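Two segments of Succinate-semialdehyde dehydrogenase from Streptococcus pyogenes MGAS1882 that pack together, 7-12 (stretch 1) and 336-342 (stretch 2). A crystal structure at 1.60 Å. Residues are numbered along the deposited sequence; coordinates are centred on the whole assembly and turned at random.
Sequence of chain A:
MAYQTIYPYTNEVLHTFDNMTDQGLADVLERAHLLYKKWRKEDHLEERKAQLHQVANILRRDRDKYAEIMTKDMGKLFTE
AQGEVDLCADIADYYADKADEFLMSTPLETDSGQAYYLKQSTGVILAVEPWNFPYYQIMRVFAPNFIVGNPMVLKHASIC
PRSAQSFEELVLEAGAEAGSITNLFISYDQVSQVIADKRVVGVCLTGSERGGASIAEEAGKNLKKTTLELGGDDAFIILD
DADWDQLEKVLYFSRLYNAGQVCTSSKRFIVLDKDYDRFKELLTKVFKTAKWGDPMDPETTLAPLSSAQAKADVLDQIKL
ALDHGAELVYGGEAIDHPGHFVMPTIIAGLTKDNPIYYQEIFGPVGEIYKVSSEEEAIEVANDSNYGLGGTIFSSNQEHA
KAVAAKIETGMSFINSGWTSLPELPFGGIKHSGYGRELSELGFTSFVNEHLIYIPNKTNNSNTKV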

ATOM      1  N   TYR A   7     -27.247  18.545  16.063  1.00 13.77           N
ATOM      2  CA  TYR A   7     -28.171  17.425  15.891  1.00 12.05           C
ATOM      3  C   TYR A   7     -28.920  17.541  14.564  1.00 13.47           C
ATOM      4  O   TYR A   7     -29.652  18.508  14.352  1.00 13.37           O
ATOM      5  CB  TYR A   7     -29.171  17.418  17.051  1.00 11.57           C
ATOM      6  CG  TYR A   7     -30.023  16.175  17.186  1.00 12.60           C
ATOM      7  CD1 TYR A   7     -29.653  14.975  16.594  1.00 11.60           C
ATOM      8  CD2 TYR A   7     -31.206  16.206  17.917  1.00 12.82           C
ATOM      9  CE1 TYR A   7     -30.437  13.843  16.727  1.00 10.64           C
ATOM     10  CE2 TYR A   7     -31.999  15.078  18.054  1.00 11.38           C
ATOM     11  CZ  TYR A   7     -31.607  13.901  17.462  1.00 11.81           C
ATOM     12  OH  TYR A   7     -32.388  12.786  17.601  1.00 10.98           O
ATOM     13  N   PRO A   8     -28.733  16.569  13.658  1.00 11.28           N
ATOM     14  CA  PRO A   8     -29.400  16.662  12.354  1.00 11.13           C
ATOM     15  C   PRO A   8     -30.928  16.599  12.398  1.00 13.38           C
ATOM     16  O   PRO A   8     -31.557  16.890  11.388  1.00 12.50           O
ATOM     17  CB  PRO A   8     -28.841  15.447  11.597  1.00 10.82           C
ATOM     18  CG  PRO A   8     -27.503  15.235  12.194  1.00 10.29           C
ATOM     19  CD  PRO A   8     -27.712  15.503  13.670  1.00  9.18           C
ATOM     20  N   TYR A   9     -31.522  16.209  13.520  1.00 12.81           N
ATOM     21  CA  TYR A   9     -32.975  16.135  13.580  1.00 12.85           C
ATOM     22  C   TYR A   9     -33.589  17.496  13.884  1.00 16.41           C
ATOM     23  O   TYR A   9     -34.679  17.802  13.411  1.00 15.27           O
ATOM     24  CB  TYR A   9     -33.428  15.094  14.604  1.00 12.30           C
ATOM     25  CG  TYR A   9     -34.929  14.996  14.774  1.00 14.70           C
ATOM     26  CD1 TYR A   9     -35.761  14.830  13.676  1.00 14.75           C
ATOM     27  CD2 TYR A   9     -35.506  15.043  16.035  1.00 14.46           C
ATOM     28  CE1 TYR A   9     -37.133  14.737  13.821  1.00 14.92           C
ATOM     29  CE2 TYR A   9     -36.873  14.946  16.194  1.00 14.17           C
ATOM     30  CZ  TYR A   9     -37.681  14.792  15.083  1.00 15.16           C
ATOM     31  OH  TYR A   9     -39.050  14.695  15.228  1.00 16.83           O
ATOM     32  N   THR A  10     -32.872  18.312  14.650  1.00 14.93           N
ATOM     33  CA  THR A  10     -33.386  19.602  15.104  1.00 14.96           C
ATOM     34  C   THR A  10     -32.568  20.775  14.579  1.00 24.70           C
ATOM     35  O   THR A  10     -32.980  21.931  14.707  1.00 22.79           O
ATOM     36  CB  THR A  10     -33.405  19.687  16.639  1.00 19.11           C
ATOM     37  OG1 THR A  10     -32.061  19.603  17.142  1.00 17.84           O
ATOM     38  CG2 THR A  10     -34.254  18.570  17.235  1.00 17.94           C
ATOM     39  N   ASN A  11     -31.408  20.465  13.993  1.00 20.52           N
ATOM     40  CA  ASN A  11     -30.461  21.468  13.503  1.00 20.39           C
ATOM     41  C   ASN A  11     -29.975  22.374  14.624  1.00 22.93           C
ATOM     42  O   ASN A  11     -29.696  23.551  14.407  1.00 25.25           O
ATOM     43  CB  ASN A  11     -31.053  22.293  12.346  1.00 24.08           C
ATOM     44  CG  ASN A  11     -29.982  22.968  11.502  1.00 25.65           C
ATOM     45  OD1 ASN A  11     -28.896  22.420  11.304  1.00 23.09           O
ATOM     46  ND2 ASN A  11     -30.279  24.169  11.010  1.00 26.22           N
ATOM     47  N   GLU A  12     -29.869  21.813  15.824  1.00 24.04           N
ATOM     48  CA  GLU A  12     -29.478  22.583  16.998  1.00 25.65           C
ATOM     49  C   GLU A  12     -28.122  22.173  17.594  1.00 25.83           C
ATOM     50  O   GLU A  12     -27.764  20.994  17.622  1.00 20.33           O
ATOM     51  CB  GLU A  12     -30.590  22.525  18.047  1.00 27.54           C
ATOM     52  CG  GLU A  12     -30.218  21.935  19.398  1.00 30.72           C
ATOM     53  CD  GLU A  12     -31.398  21.944  20.355  1.00 35.82           C
ATOM     54  OE1 GLU A  12     -31.267  21.442  21.494  1.00 30.21           O
ATOM     55  OE2 GLU A  12     -32.467  22.456  19.957  1.00 41.65           O
ATOM     56  N   ASP A 336     -41.042  18.993   4.718  1.00 19.36           N
ATOM     57  CA  ASP A 336     -41.055  20.261   5.432  1.00 21.87           C
ATOM     58  C   ASP A 336     -40.759  20.034   6.910  1.00 21.00           C
ATOM     59  O   ASP A 336     -41.660  19.742   7.694  1.00 24.46           O
ATOM     60  CB  ASP A 336     -42.412  20.946   5.243  1.00 27.59           C
ATOM     61  CG  ASP A 336     -42.546  22.219   6.052  1.00 35.88           C
ATOM     62  OD1 ASP A 336     -41.519  22.884   6.300  1.00 34.59           O
ATOM     63  OD2 ASP A 336     -43.686  22.554   6.436  1.00 41.83           O
ATOM     64  N   HIS A 337     -39.488  20.167   7.281  1.00 19.22           N
ATOM     65  CA  HIS A 337     -39.038  19.924   8.648  1.00 20.38           C
ATOM     66  C   HIS A 337     -37.642  20.527   8.796  1.00 18.45           C
ATOM     67  O   HIS A 337     -36.859  20.508   7.848  1.00 20.42           O
ATOM     68  CB  HIS A 337     -39.004  18.419   8.928  1.00 20.14           C
ATOM     69  CG  HIS A 337     -38.816  18.074  10.374  1.00 21.15           C
ATOM     70  ND1 HIS A 337     -37.588  18.121  10.998  1.00 19.11           N
ATOM     71  CD2 HIS A 337     -39.702  17.680  11.317  1.00 22.91           C
ATOM     72  CE1 HIS A 337     -37.725  17.773  12.265  1.00 20.55           C
ATOM     73  NE2 HIS A 337     -39.000  17.502  12.485  1.00 19.06           N
ATOM     74  N   PRO A 338     -37.321  21.085   9.976  1.00 18.01           N
ATOM     75  CA  PRO A 338     -36.005  21.721  10.120  1.00 15.84           C
ATOM     76  C   PRO A 338     -34.834  20.742  10.054  1.00 16.80           C
ATOM     77  O   PRO A 338     -33.718  21.166   9.757  1.00 17.49           O
ATOM     78  CB  PRO A 338     -36.073  22.385  11.502  1.00 22.22           C
ATOM     79  CG  PRO A 338     -37.207  21.716  12.204  1.00 24.53           C
ATOM     80  CD  PRO A 338     -38.188  21.342  11.138  1.00 20.69           C
ATOM     81  N   GLY A 339     -35.092  19.467  10.332  1.00 16.26           N
ATOM     82  CA  GLY A 339     -34.076  18.432  10.218  1.00 16.04           C
ATOM     83  C   GLY A 339     -33.685  18.215   8.769  1.00 14.77           C
ATOM     84  O   GLY A 339     -34.437  18.556   7.866  1.00 15.24           O
ATOM     85  N   HIS A 340     -32.515  17.633   8.532  1.00 12.23           N
ATOM     86  CA  HIS A 340     -32.003  17.541   7.164  1.00 11.81           C
ATOM     87  C   HIS A 340     -32.584  16.370   6.372  1.00 13.30           C
ATOM     88  O   HIS A 340     -31.847  15.539   5.835  1.00 11.66           O
ATOM     89  CB  HIS A 340     -30.477  17.467   7.192  1.00 10.88           C
ATOM     90  CG  HIS A 340     -29.850  18.469   8.110  1.00 13.48           C
ATOM     91  ND1 HIS A 340     -30.080  19.825   7.998  1.00 12.67           N
ATOM     92  CD2 HIS A 340     -29.021  18.312   9.168  1.00 13.14           C
ATOM     93  CE1 HIS A 340     -29.411  20.460   8.944  1.00 15.37           C
ATOM     94  NE2 HIS A 340     -28.760  19.566   9.666  1.00 15.81           N
ATOM     95  N   PHE A 341     -33.908  16.318   6.271  1.00 12.66           N
ATOM     96  CA  PHE A 341     -34.589  15.181   5.650  1.00 12.69           C
ATOM     97  C   PHE A 341     -34.667  15.221   4.120  1.00 12.39           C
ATOM     98  O   PHE A 341     -34.947  16.263   3.517  1.00 13.81           O
ATOM     99  CB  PHE A 341     -36.004  15.036   6.215  1.00 12.46           C
ATOM    100  CG  PHE A 341     -36.045  14.513   7.627  1.00 11.80           C
ATOM    101  CD1 PHE A 341     -35.922  13.156   7.872  1.00 10.99           C
ATOM    102  CD2 PHE A 341     -36.214  15.375   8.698  1.00 12.97           C
ATOM    103  CE1 PHE A 341     -35.958  12.661   9.160  1.00  9.85           C
ATOM    104  CE2 PHE A 341     -36.251  14.893   9.999  1.00 15.65           C
ATOM    105  CZ  PHE A 341     -36.124  13.528  10.229  1.00 10.93           C
ATOM    106  N   VAL A 342     -34.433  14.064   3.508  1.00 11.85           N
ATOM    107  CA  VAL A 342     -34.659  13.849   2.082  1.00 12.37           C
ATOM    108  C   VAL A 342     -35.548  12.616   1.958  1.00 12.00           C
ATOM    109  O   VAL A 342     -35.260  11.576   2.553  1.00 13.35           O
ATOM    110  CB  VAL A 342     -33.316  13.623   1.331  1.00 13.03           C
ATOM    111  CG1 VAL A 342     -33.556  13.243  -0.137  1.00 12.27           C
ATOM    112  CG2 VAL A 342     -32.438  14.862   1.429  1.00 14.02           C
TER

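Two irregular loop segments, more than 320 residues apart in sequence, form a contact burying 352 Å², both sides summed, that is pinned by one backbone hydrogen bond and filled out by aromatic and proline side chains. Stretch 1 is a tight turn: Tyr-7 O accepts from both Thr-10 N (3.2 Å) and Asn-11 N (2.7 Å), while Tyr-7 N donates to Glu-12 O (2.9 Å). Pro-8 O, which takes no hydrogen bond within the stretch, accepts from His-340 N at 3.1 Å, with an N-H...O angle of 154°. The nearest pair of CA atoms, Tyr-9 CA and Gly-339 CA, lies 4.2 Å apart. An ideal CB on Gly-339 would clash, 2.7 Å from Tyr-9 O.

Although the CA-to-CB bond of Tyr-9 points away from stretch 2, its ring reaches back to two aromatic neighbours. It lies nearly parallel to the His-337 ring, but the rings are slid apart and barely overlap. Edge to edge, Tyr-9 CD1 meets Phe-341 CZ at 3.7 Å in an apolar contact. Within stretch 2, His-337 ND1 accepts from Gly-339 N at 2.9 Å, tying the imidazole to the backbone two residues on. The His-340 ring packs against Pro-8, with His-340 CD2 3.8 Å from Pro-8 CB, and presents its edge to Asn-11, whose OD1 approaches His-340 CE1 to 3.1 Å.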